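Local atomic coordinates of beta-porphyranase A (PDB entry 4AW7), a protein that hydrolyses the sulfated red-seaweed polysaccharide porphyran at the linkages between beta-D-galactopyranose and alpha-L-galactopyranose-6-sulfate, releasing mostly disaccharides. Residues W126-Y131 / H179-L184; S296-L301 / F362-N367; R424-Y427 / G433-Y436. One frame throughout, in Å; residues are numbered along the deposited sequence. Where two conformers were deposited one is given.

Contact 1 of 3, residues W126-Y131 / H179-L184; sequences WSAEYY and HNNPRL
Leu184 makes most of the apolar contact with helix 120-132. With chi1 at -60° its branch points away from its own carbonyl carbon, a turn that brings both methyls onto the helix. CD1 lies between Ala128 and Tyr131, and CD2 rests on the carbonyl group of Tyr131. Leu184 CD1 is 3.8 Å from Tyr131 CB and 4.3 Å from Ala128 CB. Leu184 CD2 is 3.8 Å from the carbonyl carbon of Tyr131. The Tyr131 ring itself leads away from this leucine and meets Phe141 edge-to-face on strand 136-142. The leucine also touches Ile178 of helix 160-179.

The fold here is the catalytic barrel, built of parallel strands alternating with helices, as in TIM-barrel glycoside hydrolases. The residues 179-184 follow helix 160-179 and lead toward strand 189-195. They pack against the helix that precedes strand 136-142, so the loop after helix 160-179 lies on helix 120-132.

Asn181 OD1 serves its own turn, and no hydrogen bond crosses between the segments. This oxygen accepts weak bonds from the backbone N of Arg183, at 3.0 Å, and of Leu184. Ala128 O accepts a hydrogen bond from Ser132 OG. Arg183 NE reaches the carbonyl oxygen of Ser132.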
ATOM      1  N   TRP A 126     -19.670  20.948   8.157  1.00 12.63           N
ATOM      2  CA  TRP A 126     -18.622  21.518   8.957  1.00 12.71           C
ATOM      3  C   TRP A 126     -17.261  21.207   8.339  1.00 12.18           C
ATOM      4  O   TRP A 126     -16.386  22.064   8.364  1.00 13.08           O
ATOM      5  CB  TRP A 126     -18.690  21.050  10.419  1.00 12.26           C
ATOM      6  CG  TRP A 126     -17.501  21.415  11.173  1.00 13.22           C
ATOM      7  CD1 TRP A 126     -16.551  20.572  11.654  1.00 14.30           C
ATOM      8  CD2 TRP A 126     -17.029  22.751  11.447  1.00 14.57           C
ATOM      9  NE1 TRP A 126     -15.547  21.274  12.242  1.00 14.86           N
ATOM     10  CE2 TRP A 126     -15.814  22.621  12.146  1.00 14.69           C
ATOM     11  CE3 TRP A 126     -17.540  24.039  11.202  1.00 15.19           C
ATOM     12  CZ2 TRP A 126     -15.069  23.737  12.566  1.00 17.27           C
ATOM     13  CZ3 TRP A 126     -16.808  25.139  11.635  1.00 18.27           C
ATOM     14  CH2 TRP A 126     -15.589  24.981  12.298  1.00 18.97           C
ATOM     15  N   SER A 127     -17.014  19.987   7.854  1.00 11.76           N
ATOM     16  CA  SER A 127     -15.710  19.728   7.253  0.50 11.78           C
ATOM     17  C   SER A 127     -15.449  20.722   6.141  1.00 12.01           C
ATOM     18  O   SER A 127     -14.340  21.240   6.022  1.00 13.01           O
ATOM     19  CB  SER A 127     -15.574  18.286   6.753  0.50 11.60           C
ATOM     20  OG  SER A 127     -16.406  17.962   5.644  0.50 10.52           O
ATOM     21  N   ALA A 128     -16.455  20.963   5.301  1.00 12.09           N
ATOM     22  CA  ALA A 128     -16.302  21.910   4.190  1.00 13.09           C
ATOM     23  C   ALA A 128     -16.139  23.339   4.661  1.00 13.58           C
ATOM     24  O   ALA A 128     -15.334  24.074   4.114  1.00 14.29           O
ATOM     25  CB  ALA A 128     -17.405  21.765   3.187  1.00 13.73           C
ATOM     26  N   GLU A 129     -16.852  23.731   5.714  1.00 13.13           N
ATOM     27  CA  GLU A 129     -16.696  25.069   6.233  0.50 13.85           C
ATOM     28  C   GLU A 129     -15.294  25.283   6.864  1.00 14.37           C
ATOM     29  O   GLU A 129     -14.652  26.317   6.645  1.00 15.72           O
ATOM     30  CB  GLU A 129     -17.855  25.311   7.204  0.50 14.53           C
ATOM     31  CG  GLU A 129     -17.856  26.622   7.956  0.50 14.30           C
ATOM     32  CD  GLU A 129     -18.192  27.853   7.119  0.50 16.16           C
ATOM     33  OE1 GLU A 129     -18.501  27.721   5.922  0.50 17.13           O
ATOM     34  OE2 GLU A 129     -18.172  28.949   7.714  0.50 20.28           O
ATOM     35  N   TYR A 130     -14.824  24.305   7.629  1.00 13.95           N
ATOM     36  CA  TYR A 130     -13.537  24.364   8.272  1.00 13.36           C
ATOM     37  C   TYR A 130     -12.437  24.483   7.205  1.00 13.17           C
ATOM     38  O   TYR A 130     -11.616  25.402   7.258  1.00 14.57           O
ATOM     39  CB  TYR A 130     -13.309  23.072   9.094  1.00 13.86           C
ATOM     40  CG  TYR A 130     -11.940  22.986   9.718  1.00 14.43           C
ATOM     41  CD1 TYR A 130     -11.606  23.757  10.818  1.00 16.63           C
ATOM     42  CD2 TYR A 130     -10.961  22.120   9.205  1.00 14.50           C
ATOM     43  CE1 TYR A 130     -10.353  23.665  11.394  1.00 17.37           C
ATOM     44  CE2 TYR A 130      -9.731  22.034   9.787  1.00 16.23           C
ATOM     45  CZ  TYR A 130      -9.423  22.806  10.870  1.00 17.34           C
ATOM     46  OH  TYR A 130      -8.188  22.753  11.468  1.00 21.08           O
ATOM     47  N   TYR A 131     -12.420  23.586   6.219  1.00 12.41           N
ATOM     48  CA  TYR A 131     -11.346  23.602   5.239  1.00 12.71           C
ATOM     49  C   TYR A 131     -11.443  24.765   4.249  1.00 13.24           C
ATOM     50  O   TYR A 131     -10.419  25.318   3.850  1.00 13.21           O
ATOM     51  CB  TYR A 131     -11.241  22.242   4.547  1.00 12.01           C
ATOM     52  CG  TYR A 131     -10.636  21.144   5.421  1.00 11.23           C
ATOM     53  CD1 TYR A 131      -9.404  21.311   6.023  1.00 12.23           C
ATOM     54  CD2 TYR A 131     -11.299  19.936   5.622  1.00 11.69           C
ATOM     55  CE1 TYR A 131      -8.841  20.323   6.791  1.00 12.52           C
ATOM     56  CE2 TYR A 131     -10.731  18.925   6.384  1.00 12.47           C
ATOM     57  CZ  TYR A 131      -9.524  19.120   6.978  1.00 12.33           C
ATOM     58  OH  TYR A 131      -8.949  18.110   7.746  1.00 13.29           O
ATOM     59  N   HIS A 179     -16.733  17.957  -2.002  1.00 13.03           N
ATOM     60  CA  HIS A 179     -16.766  18.009  -3.464  1.00 13.27           C
ATOM     61  C   HIS A 179     -17.719  19.072  -4.003  1.00 14.12           C
ATOM     62  O   HIS A 179     -17.506  19.605  -5.107  1.00 15.65           O
ATOM     63  CB  HIS A 179     -17.092  16.671  -4.074  1.00 13.05           C
ATOM     64  CG  HIS A 179     -16.041  15.637  -3.806  1.00 12.43           C
ATOM     65  ND1 HIS A 179     -16.342  14.312  -3.554  1.00 13.58           N
ATOM     66  CD2 HIS A 179     -14.694  15.744  -3.723  1.00 13.20           C
ATOM     67  CE1 HIS A 179     -15.214  13.645  -3.351  1.00 12.62           C
ATOM     68  NE2 HIS A 179     -14.199  14.489  -3.433  1.00 12.44           N
ATOM     69  N   ASN A 180     -18.757  19.389  -3.246  1.00 14.79           N
ATOM     70  CA  ASN A 180     -19.701  20.435  -3.667  1.00 15.75           C
ATOM     71  C   ASN A 180     -19.278  21.827  -3.243  1.00 16.55           C
ATOM     72  O   ASN A 180     -20.014  22.788  -3.492  1.00 18.05           O
ATOM     73  CB  ASN A 180     -21.111  20.133  -3.115  1.00 15.94           C
ATOM     74  CG  ASN A 180     -21.860  19.100  -3.934  1.00 20.81           C
ATOM     75  OD1 ASN A 180     -21.684  18.989  -5.160  1.00 25.70           O
ATOM     76  ND2 ASN A 180     -22.791  18.388  -3.272  1.00 25.74           N
ATOM     77  N   ASN A 181     -18.090  21.979  -2.659  1.00 16.09           N
ATOM     78  CA  ASN A 181     -17.522  23.277  -2.304  1.00 16.26           C
ATOM     79  C   ASN A 181     -16.464  23.611  -3.372  1.00 17.14           C
ATOM     80  O   ASN A 181     -15.420  22.960  -3.443  1.00 16.70           O
ATOM     81  CB  ASN A 181     -16.918  23.261  -0.890  1.00 16.33           C
ATOM     82  CG  ASN A 181     -16.422  24.608  -0.465  1.00 18.78           C
ATOM     83  OD1 ASN A 181     -15.474  25.151  -1.052  1.00 25.85           O
ATOM     84  ND2 ASN A 181     -17.010  25.145   0.586  1.00 18.78           N
ATOM     85  N   PRO A 182     -16.719  24.636  -4.235  1.00 18.14           N
ATOM     86  CA  PRO A 182     -15.762  24.882  -5.339  1.00 18.25           C
ATOM     87  C   PRO A 182     -14.367  25.331  -4.886  1.00 17.22           C
ATOM     88  O   PRO A 182     -13.412  25.204  -5.653  1.00 19.24           O
ATOM     89  CB  PRO A 182     -16.446  25.981  -6.181  1.00 19.83           C
ATOM     90  CG  PRO A 182     -17.500  26.546  -5.270  1.00 21.52           C
ATOM     91  CD  PRO A 182     -17.930  25.472  -4.354  1.00 18.74           C
ATOM     92  N   ARG A 183     -14.237  25.838  -3.671  1.00 17.06           N
ATOM     93  CA  ARG A 183     -12.916  26.189  -3.136  1.00 16.94           C
ATOM     94  C   ARG A 183     -12.061  24.967  -2.792  1.00 16.23           C
ATOM     95  O   ARG A 183     -10.840  25.049  -2.755  1.00 18.62           O
ATOM     96  CB  ARG A 183     -13.029  27.080  -1.929  1.00 16.97           C
ATOM     97  CG  ARG A 183     -13.423  28.487  -2.319  1.00 18.31           C
ATOM     98  CD  ARG A 183     -13.707  29.346  -1.144  1.00 19.04           C
ATOM     99  NE  ARG A 183     -12.674  29.524  -0.118  1.00 19.42           N
ATOM    100  CZ  ARG A 183     -11.579  30.275  -0.252  1.00 19.36           C
ATOM    101  NH1 ARG A 183     -11.303  30.891  -1.397  1.00 21.50           N
ATOM    102  NH2 ARG A 183     -10.775  30.424   0.774  1.00 17.26           N
ATOM    103  N   LEU A 184     -12.712  23.841  -2.508  1.00 15.68           N
ATOM    104  CA  LEU A 184     -11.995  22.598  -2.131  1.00 14.46           C
ATOM    105  C   LEU A 184     -11.977  21.534  -3.209  1.00 14.83           C
ATOM    106  O   LEU A 184     -11.045  20.727  -3.257  1.00 14.72           O
ATOM    107  CB  LEU A 184     -12.674  22.000  -0.906  1.00 14.27           C
ATOM    108  CG  LEU A 184     -12.694  22.885   0.317  1.00 14.13           C
ATOM    109  CD1 LEU A 184     -13.458  22.234   1.471  1.00 14.32           C
ATOM    110  CD2 LEU A 184     -11.291  23.280   0.767  1.00 15.00           C
TER

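Contact 2 of 3, residues S296-L301 / F362-N367; sequences SFNHFL and FELWKN
Trp365 faces Asn298 and Leu301 of helix 293-305, and its indole makes the largest single share of the contact. From CB the side chain runs toward that helix, with CG anti to the carbonyl carbon (chi1 -67°). CD1 comes next and lies 4.0 Å from Asn298 OD1. NE1 then donates a hydrogen bond to the same oxygen at 3.0 Å. The bond is nearly straight, with an N-H...O angle of 173°. The oxygen sits in the ring plane, and the donor lies in the carbonyl plane of the amide. The amide and ring planes are 51° apart. Farther along, CE2 is 3.4 Å from Leu301 CD2, and CZ2 is 3.5 Å from that methyl. CH2, at the tip, is 4.1 Å from the same Leu301 CD2. This methyl lies over one face of the indole, offset toward the rim. Phe44 stacks on the ring as well.

A methyl of Leu364 lies against the amide, with CD2 3.7 Å from Asn298 ND2 and nearly as close to OD1. A leucine in place of Trp365 would probably leave the buried Asn298 OD1 without this donor and open a gap beside the Leu301 methyl.

The arrangement is buried helix-to-helix packing with a single polar bond. It joins helix 293-305, which precedes strand 311-316 of the parallel barrel sheet, to helix 359-365, which leads into the beta-sandwich.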
ATOM      1  N   SER A 296       9.161  -5.484   6.823  1.00 10.13           N
ATOM      2  CA  SER A 296       7.800  -5.352   6.316  1.00 10.85           C
ATOM      3  C   SER A 296       7.690  -4.147   5.411  1.00  9.00           C
ATOM      4  O   SER A 296       7.030  -4.207   4.376  1.00  8.87           O
ATOM      5  CB  SER A 296       6.780  -5.206   7.452  1.00 11.65           C
ATOM      6  OG  SER A 296       6.756  -6.367   8.241  1.00 19.32           O
ATOM      7  N   PHE A 297       8.292  -3.013   5.777  1.00  8.58           N
ATOM      8  CA  PHE A 297       8.274  -1.860   4.882  1.00  8.46           C
ATOM      9  C   PHE A 297       8.748  -2.287   3.496  1.00  7.64           C
ATOM     10  O   PHE A 297       8.116  -1.981   2.475  1.00  8.00           O
ATOM     11  CB  PHE A 297       9.140  -0.705   5.351  1.00  8.46           C
ATOM     12  CG  PHE A 297       8.795  -0.108   6.700  1.00  8.75           C
ATOM     13  CD1 PHE A 297       7.534  -0.152   7.264  1.00  9.05           C
ATOM     14  CD2 PHE A 297       9.777   0.562   7.384  1.00  9.00           C
ATOM     15  CE1 PHE A 297       7.285   0.390   8.526  1.00  8.71           C
ATOM     16  CE2 PHE A 297       9.521   1.120   8.604  1.00  9.07           C
ATOM     17  CZ  PHE A 297       8.293   1.015   9.197  1.00  8.87           C
ATOM     18  N   ASN A 298       9.898  -2.951   3.424  1.00  7.83           N
ATOM     19  CA  ASN A 298      10.412  -3.406   2.140  1.00  8.42           C
ATOM     20  C   ASN A 298       9.497  -4.396   1.439  1.00  8.10           C
ATOM     21  O   ASN A 298       9.237  -4.299   0.234  1.00  9.38           O
ATOM     22  CB  ASN A 298      11.820  -3.949   2.305  1.00  8.92           C
ATOM     23  CG  ASN A 298      12.877  -2.851   2.371  1.00  8.88           C
ATOM     24  OD1 ASN A 298      12.780  -1.854   1.656  1.00 10.34           O
ATOM     25  ND2 ASN A 298      13.895  -3.044   3.234  1.00  9.80           N
ATOM     26  N   HIS A 299       8.979  -5.383   2.174  1.00  8.01           N
ATOM     27  CA  HIS A 299       8.164  -6.377   1.491  1.00  8.83           C
ATOM     28  C   HIS A 299       6.896  -5.787   0.871  1.00  8.59           C
ATOM     29  O   HIS A 299       6.474  -6.168  -0.234  1.00  9.39           O
ATOM     30  CB  HIS A 299       7.757  -7.512   2.435  1.00  9.01           C
ATOM     31  CG  HIS A 299       8.891  -8.337   2.951  1.00  9.87           C
ATOM     32  ND1 HIS A 299       9.934  -8.775   2.166  1.00 10.69           N
ATOM     33  CD2 HIS A 299       9.101  -8.860   4.175  1.00 10.73           C
ATOM     34  CE1 HIS A 299      10.740  -9.523   2.903  1.00 11.22           C
ATOM     35  NE2 HIS A 299      10.254  -9.592   4.124  1.00 11.46           N
ATOM     36  N   PHE A 300       6.263  -4.850   1.562  1.00  7.84           N
ATOM     37  CA  PHE A 300       5.076  -4.198   1.046  1.00  8.32           C
ATOM     38  C   PHE A 300       5.411  -3.194  -0.070  1.00  7.93           C
ATOM     39  O   PHE A 300       4.634  -3.016  -0.993  1.00  7.84           O
ATOM     40  CB  PHE A 300       4.298  -3.446   2.133  1.00  7.35           C
ATOM     41  CG  PHE A 300       3.546  -4.345   3.082  1.00  6.70           C
ATOM     42  CD1 PHE A 300       2.532  -5.211   2.642  1.00  7.69           C
ATOM     43  CD2 PHE A 300       3.821  -4.313   4.428  1.00  7.82           C
ATOM     44  CE1 PHE A 300       1.857  -5.979   3.531  1.00  7.85           C
ATOM     45  CE2 PHE A 300       3.123  -5.088   5.345  1.00  7.64           C
ATOM     46  CZ  PHE A 300       2.153  -5.959   4.910  1.00  7.71           C
ATOM     47  N   LEU A 301       6.563  -2.549   0.026  1.00  7.52           N
ATOM     48  CA  LEU A 301       6.919  -1.484  -0.890  1.00  7.38           C
ATOM     49  C   LEU A 301       6.876  -1.943  -2.334  1.00  7.30           C
ATOM     50  O   LEU A 301       6.406  -1.228  -3.200  1.00  7.57           O
ATOM     51  CB  LEU A 301       8.312  -0.946  -0.547  1.00  7.36           C
ATOM     52  CG  LEU A 301       8.895   0.138  -1.434  1.00  7.39           C
ATOM     53  CD1 LEU A 301       8.054   1.426  -1.374  1.00  9.69           C
ATOM     54  CD2 LEU A 301      10.334   0.414  -1.009  1.00  9.25           C
ATOM     55  N   PHE A 362      15.314   4.281   4.821  1.00  8.34           N
ATOM     56  CA  PHE A 362      15.429   5.444   3.962  1.00  8.88           C
ATOM     57  C   PHE A 362      16.826   5.562   3.328  1.00  8.82           C
ATOM     58  O   PHE A 362      16.964   5.989   2.189  1.00  8.85           O
ATOM     59  CB  PHE A 362      14.991   6.683   4.709  1.00  8.72           C
ATOM     60  CG  PHE A 362      13.554   6.588   5.188  1.00  8.18           C
ATOM     61  CD1 PHE A 362      12.519   6.750   4.305  1.00  8.88           C
ATOM     62  CD2 PHE A 362      13.265   6.306   6.502  1.00  9.14           C
ATOM     63  CE1 PHE A 362      11.222   6.644   4.719  1.00  9.35           C
ATOM     64  CE2 PHE A 362      11.950   6.223   6.931  1.00  8.90           C
ATOM     65  CZ  PHE A 362      10.925   6.402   6.029  1.00  9.41           C
ATOM     66  N   GLU A 363      17.861   5.160   4.047  1.00  9.20           N
ATOM     67  CA  GLU A 363      19.210   5.130   3.454  1.00  9.75           C
ATOM     68  C   GLU A 363      19.237   4.197   2.234  1.00  9.40           C
ATOM     69  O   GLU A 363      19.761   4.553   1.179  1.00  9.84           O
ATOM     70  CB  GLU A 363      20.242   4.681   4.480  1.00 10.98           C
ATOM     71  CG  GLU A 363      21.677   4.893   3.972  1.00 13.67           C
ATOM     72  CD  GLU A 363      22.027   6.397   3.923  1.00 16.74           C
ATOM     73  OE1 GLU A 363      21.905   7.016   4.943  1.00 20.46           O
ATOM     74  OE2 GLU A 363      22.394   6.987   2.862  1.00 21.33           O
ATOM     75  N   LEU A 364      18.614   3.028   2.369  1.00  8.73           N
ATOM     76  CA  LEU A 364      18.636   2.037   1.317  1.00  8.41           C
ATOM     77  C   LEU A 364      18.068   2.612   0.009  1.00  8.60           C
ATOM     78  O   LEU A 364      18.559   2.296  -1.084  1.00  8.84           O
ATOM     79  CB  LEU A 364      17.788   0.820   1.751  1.00  8.50           C
ATOM     80  CG  LEU A 364      17.544  -0.304   0.767  1.00  8.67           C
ATOM     81  CD1 LEU A 364      18.887  -0.994   0.449  1.00 10.95           C
ATOM     82  CD2 LEU A 364      16.532  -1.300   1.295  1.00  9.99           C
ATOM     83  N   TRP A 365      17.005   3.396   0.135  1.00  8.28           N
ATOM     84  CA  TRP A 365      16.296   3.948  -0.999  1.00  8.31           C
ATOM     85  C   TRP A 365      16.693   5.364  -1.363  1.00  8.75           C
ATOM     86  O   TRP A 365      16.126   5.974  -2.257  1.00  8.53           O
ATOM     87  CB  TRP A 365      14.784   3.847  -0.747  1.00  8.18           C
ATOM     88  CG  TRP A 365      14.307   2.418  -0.734  1.00  7.93           C
ATOM     89  CD1 TRP A 365      14.048   1.650   0.344  1.00  8.30           C
ATOM     90  CD2 TRP A 365      14.094   1.593  -1.883  1.00  7.96           C
ATOM     91  NE1 TRP A 365      13.685   0.394  -0.054  1.00  8.48           N
ATOM     92  CE2 TRP A 365      13.697   0.337  -1.425  1.00  8.75           C
ATOM     93  CE3 TRP A 365      14.161   1.820  -3.253  1.00  8.20           C
ATOM     94  CZ2 TRP A 365      13.364  -0.702  -2.295  1.00  9.41           C
ATOM     95  CZ3 TRP A 365      13.845   0.766  -4.119  1.00  9.66           C
ATOM     96  CH2 TRP A 365      13.427  -0.462  -3.613  1.00 10.20           C
ATOM     97  N   LYS A 366      17.705   5.914  -0.698  1.00  9.60           N
ATOM     98  CA  LYS A 366      18.062   7.302  -0.959  1.00 10.47           C
ATOM     99  C   LYS A 366      18.535   7.467  -2.405  1.00  9.10           C
ATOM    100  O   LYS A 366      19.234   6.618  -2.962  1.00 11.09           O
ATOM    101  CB  LYS A 366      19.132   7.786   0.034  1.00 12.75           C
ATOM    102  CG  LYS A 366      19.376   9.323  -0.028  1.00 15.23           C
ATOM    103  CD  LYS A 366      20.382   9.718   1.061  1.00 16.81           C
ATOM    104  CE  LYS A 366      21.046  11.090   0.865  1.00 18.49           C
ATOM    105  NZ  LYS A 366      21.838  11.452   2.034  1.00 21.73           N
ATOM    106  N   ASN A 367      18.110   8.550  -3.023  1.00  9.59           N
ATOM    107  CA  ASN A 367      18.423   8.877  -4.422  1.00  9.73           C
ATOM    108  C   ASN A 367      17.766   8.029  -5.476  1.00  9.25           C
ATOM    109  O   ASN A 367      17.859   8.348  -6.648  1.00 11.01           O
ATOM    110  CB  ASN A 367      19.947   9.001  -4.652  1.00 11.15           C
ATOM    111  CG  ASN A 367      20.542  10.187  -3.869  1.00 14.96           C
ATOM    112  OD1 ASN A 367      20.137  11.319  -4.078  1.00 20.83           O
ATOM    113  ND2 ASN A 367      21.446   9.903  -2.982  1.00 24.79           N
TER

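Contact 3 of 3, residues R424-Y427 / G433-Y436; sequences RSLY and GIEY
Tyr436 has its ring anti to the backbone N (chi1 -177°), which carries it across to residues 424-426. Arg424 CG is instead anti to its carbonyl carbon (chi1 -52°), and the chain runs extended to NE alongside the tyrosine. Tyr436 OH thus lies against the aliphatic part of the arginine, 3.5 Å from Arg424 CB and equally close to CD. The charged end goes on to the carbonyl oxygens of Leu364 and Lys366, both bonded by Arg424 NH1. Leu426 CB meets the tyrosine ring at its edge, 4.0 Å from Tyr436 CD1. Leu426 CD2 packs 3.9 Å from Ile434 CG2 on the same face of the sheet, which helix 359-365 covers.

The two strands form an antiparallel beta hairpin of the beta-sandwich, with axes at 169°. Leu426 and Tyr436 are a non-hydrogen-bonded pair. Tyr427 and Glu435 are a hydrogen-bonded pair, with Tyr427 N to Glu435 O at 2.9 Å and Glu435 N to Tyr427 O at 2.8 Å. Tyr436 CA makes a CA-H...O contact of 3.2 Å with Ser425 O.

Water bridges the strands twice. One water joins Ser425 OG to Glu435 O, and Gln454 also binds this hydroxyl. The other donates to Tyr427 O and to Gly433 O, the latter 2.6 Å from the water oxygen.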
ATOM      1  N   ARG A 424      23.946  -1.800  -2.076  1.00 10.47           N
ATOM      2  CA  ARG A 424      23.374  -1.542  -0.759  1.00 10.44           C
ATOM      3  C   ARG A 424      22.576  -2.754  -0.311  1.00  9.49           C
ATOM      4  O   ARG A 424      21.820  -3.325  -1.072  1.00 10.12           O
ATOM      5  CB  ARG A 424      22.432  -0.349  -0.836  1.00 10.23           C
ATOM      6  CG  ARG A 424      23.016   0.928  -1.464  1.00 10.36           C
ATOM      7  CD  ARG A 424      21.948   1.974  -1.614  1.00 11.19           C
ATOM      8  NE  ARG A 424      22.445   3.180  -2.241  1.00 11.58           N
ATOM      9  CZ  ARG A 424      21.673   4.217  -2.535  1.00 11.39           C
ATOM     10  NH1 ARG A 424      20.384   4.180  -2.238  1.00 11.20           N
ATOM     11  NH2 ARG A 424      22.151   5.272  -3.157  1.00 13.62           N
ATOM     12  N   SER A 425      22.725  -3.121   0.950  1.00 10.90           N
ATOM     13  CA  SER A 425      22.034  -4.263   1.525  1.00 10.76           C
ATOM     14  C   SER A 425      21.479  -3.910   2.890  1.00 10.93           C
ATOM     15  O   SER A 425      22.224  -3.454   3.738  1.00 12.46           O
ATOM     16  CB  SER A 425      22.989  -5.429   1.678  1.00 11.40           C
ATOM     17  OG  SER A 425      22.392  -6.471   2.387  1.00 14.71           O
ATOM     18  N   LEU A 426      20.202  -4.191   3.095  1.00 11.12           N
ATOM     19  CA  LEU A 426      19.538  -4.025   4.375  1.00 10.92           C
ATOM     20  C   LEU A 426      18.949  -5.370   4.776  1.00 10.24           C
ATOM     21  O   LEU A 426      17.989  -5.870   4.166  1.00 10.97           O
ATOM     22  CB  LEU A 426      18.464  -2.947   4.311  1.00 10.32           C
ATOM     23  CG  LEU A 426      17.912  -2.463   5.659  1.00 11.13           C
ATOM     24  CD1 LEU A 426      17.067  -1.222   5.420  1.00 12.46           C
ATOM     25  CD2 LEU A 426      17.149  -3.543   6.432  1.00 12.49           C
ATOM     26  N   TYR A 427      19.552  -5.985   5.791  1.00 12.01           N
ATOM     27  CA  TYR A 427      19.129  -7.282   6.291  1.00 11.27           C
ATOM     28  C   TYR A 427      18.572  -7.090   7.695  1.00 11.30           C
ATOM     29  O   TYR A 427      19.234  -6.536   8.542  1.00 12.07           O
ATOM     30  CB  TYR A 427      20.305  -8.275   6.309  1.00 12.26           C
ATOM     31  CG  TYR A 427      19.980  -9.575   7.024  1.00 12.22           C
ATOM     32  CD1 TYR A 427      18.813 -10.252   6.765  1.00 13.28           C
ATOM     33  CD2 TYR A 427      20.846 -10.144   7.962  1.00 15.17           C
ATOM     34  CE1 TYR A 427      18.479 -11.445   7.392  1.00 14.07           C
ATOM     35  CE2 TYR A 427      20.505 -11.361   8.593  1.00 12.52           C
ATOM     36  CZ  TYR A 427      19.315 -11.974   8.321  1.00 14.18           C
ATOM     37  OH  TYR A 427      19.014 -13.180   8.956  1.00 17.44           O
ATOM     38  N   GLY A 433      18.818  -7.430  14.838  1.00 17.81           N
ATOM     39  CA  GLY A 433      18.470  -6.112  14.320  1.00 17.24           C
ATOM     40  C   GLY A 433      18.897  -5.934  12.891  1.00 15.82           C
ATOM     41  O   GLY A 433      18.975  -6.882  12.105  1.00 16.49           O
ATOM     42  N   ILE A 434      19.105  -4.686  12.523  1.00 14.76           N
ATOM     43  CA  ILE A 434      19.415  -4.326  11.145  1.00 15.00           C
ATOM     44  C   ILE A 434      20.903  -4.357  10.881  1.00 15.04           C
ATOM     45  O   ILE A 434      21.680  -3.762  11.621  1.00 16.29           O
ATOM     46  CB  ILE A 434      18.840  -2.923  10.801  1.00 14.93           C
ATOM     47  CG1 ILE A 434      17.304  -3.030  10.790  1.00 16.44           C
ATOM     48  CG2 ILE A 434      19.382  -2.431   9.450  1.00 15.74           C
ATOM     49  CD1 ILE A 434      16.597  -1.667  10.705  1.00 20.17           C
ATOM     50  N   GLU A 435      21.276  -5.018   9.783  1.00 14.82           N
ATOM     51  CA  GLU A 435      22.645  -4.952   9.242  1.00 15.72           C
ATOM     52  C   GLU A 435      22.566  -4.261   7.880  1.00 14.57           C
ATOM     53  O   GLU A 435      21.988  -4.821   6.923  1.00 15.47           O
ATOM     54  CB  GLU A 435      23.281  -6.349   9.094  1.00 17.21           C
ATOM     55  CG  GLU A 435      24.724  -6.356   8.570  1.00 22.76           C
ATOM     56  CD  GLU A 435      25.727  -5.815   9.585  1.00 26.90           C
ATOM     57  OE1 GLU A 435      25.386  -5.730  10.796  1.00 28.35           O
ATOM     58  OE2 GLU A 435      26.858  -5.473   9.166  1.00 31.11           O
ATOM     59  N   TYR A 436      23.084  -3.049   7.818  1.00 13.84           N
ATOM     60  CA  TYR A 436      23.089  -2.245   6.605  1.00 13.80           C
ATOM     61  C   TYR A 436      24.510  -2.078   6.132  1.00 13.95           C
ATOM     62  O   TYR A 436      25.371  -1.610   6.885  1.00 15.71           O
ATOM     63  CB  TYR A 436      22.445  -0.863   6.839  1.00 14.18           C
ATOM     64  CG  TYR A 436      22.396  -0.080   5.551  1.00 13.68           C
ATOM     65  CD1 TYR A 436      21.410  -0.333   4.615  1.00 12.82           C
ATOM     66  CD2 TYR A 436      23.367   0.850   5.232  1.00 14.42           C
ATOM     67  CE1 TYR A 436      21.388   0.316   3.436  1.00 12.62           C
ATOM     68  CE2 TYR A 436      23.344   1.537   4.035  1.00 13.63           C
ATOM     69  CZ  TYR A 436      22.337   1.250   3.125  1.00 13.14           C
ATOM     70  OH  TYR A 436      22.278   1.873   1.903  1.00 14.17           O
TER
HETATM   71  O   HOH W   1      23.281  -6.277   4.965  1.00 22.37           O
HETATM   72  O   HOH W   2      20.784  -8.205  10.695  1.00 39.50           O

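In the fold
The contacts follow one another along the chain, each closing before the next opens. Contact 1 joins helix 120-132 to the loop after helix 160-179 in the parallel-stranded catalytic barrel. Its centre is about 36 Å from that of contact 2 and about 46 Å from that of contact 3, which is on the opposite side of the chain's centre. Contacts 2 and 3 are neighbours, with centres about 11 Å apart. They meet through helix 359-365, where Leu364 CA packs 3.7 Å from Tyr436 OH. Helix 293-305 also touches the hairpin, through Val294. The hairpin of contact 3 thus lies against both helices of contact 2, at the junction of barrel and beta-sandwich. Contact 1 stays within the barrel.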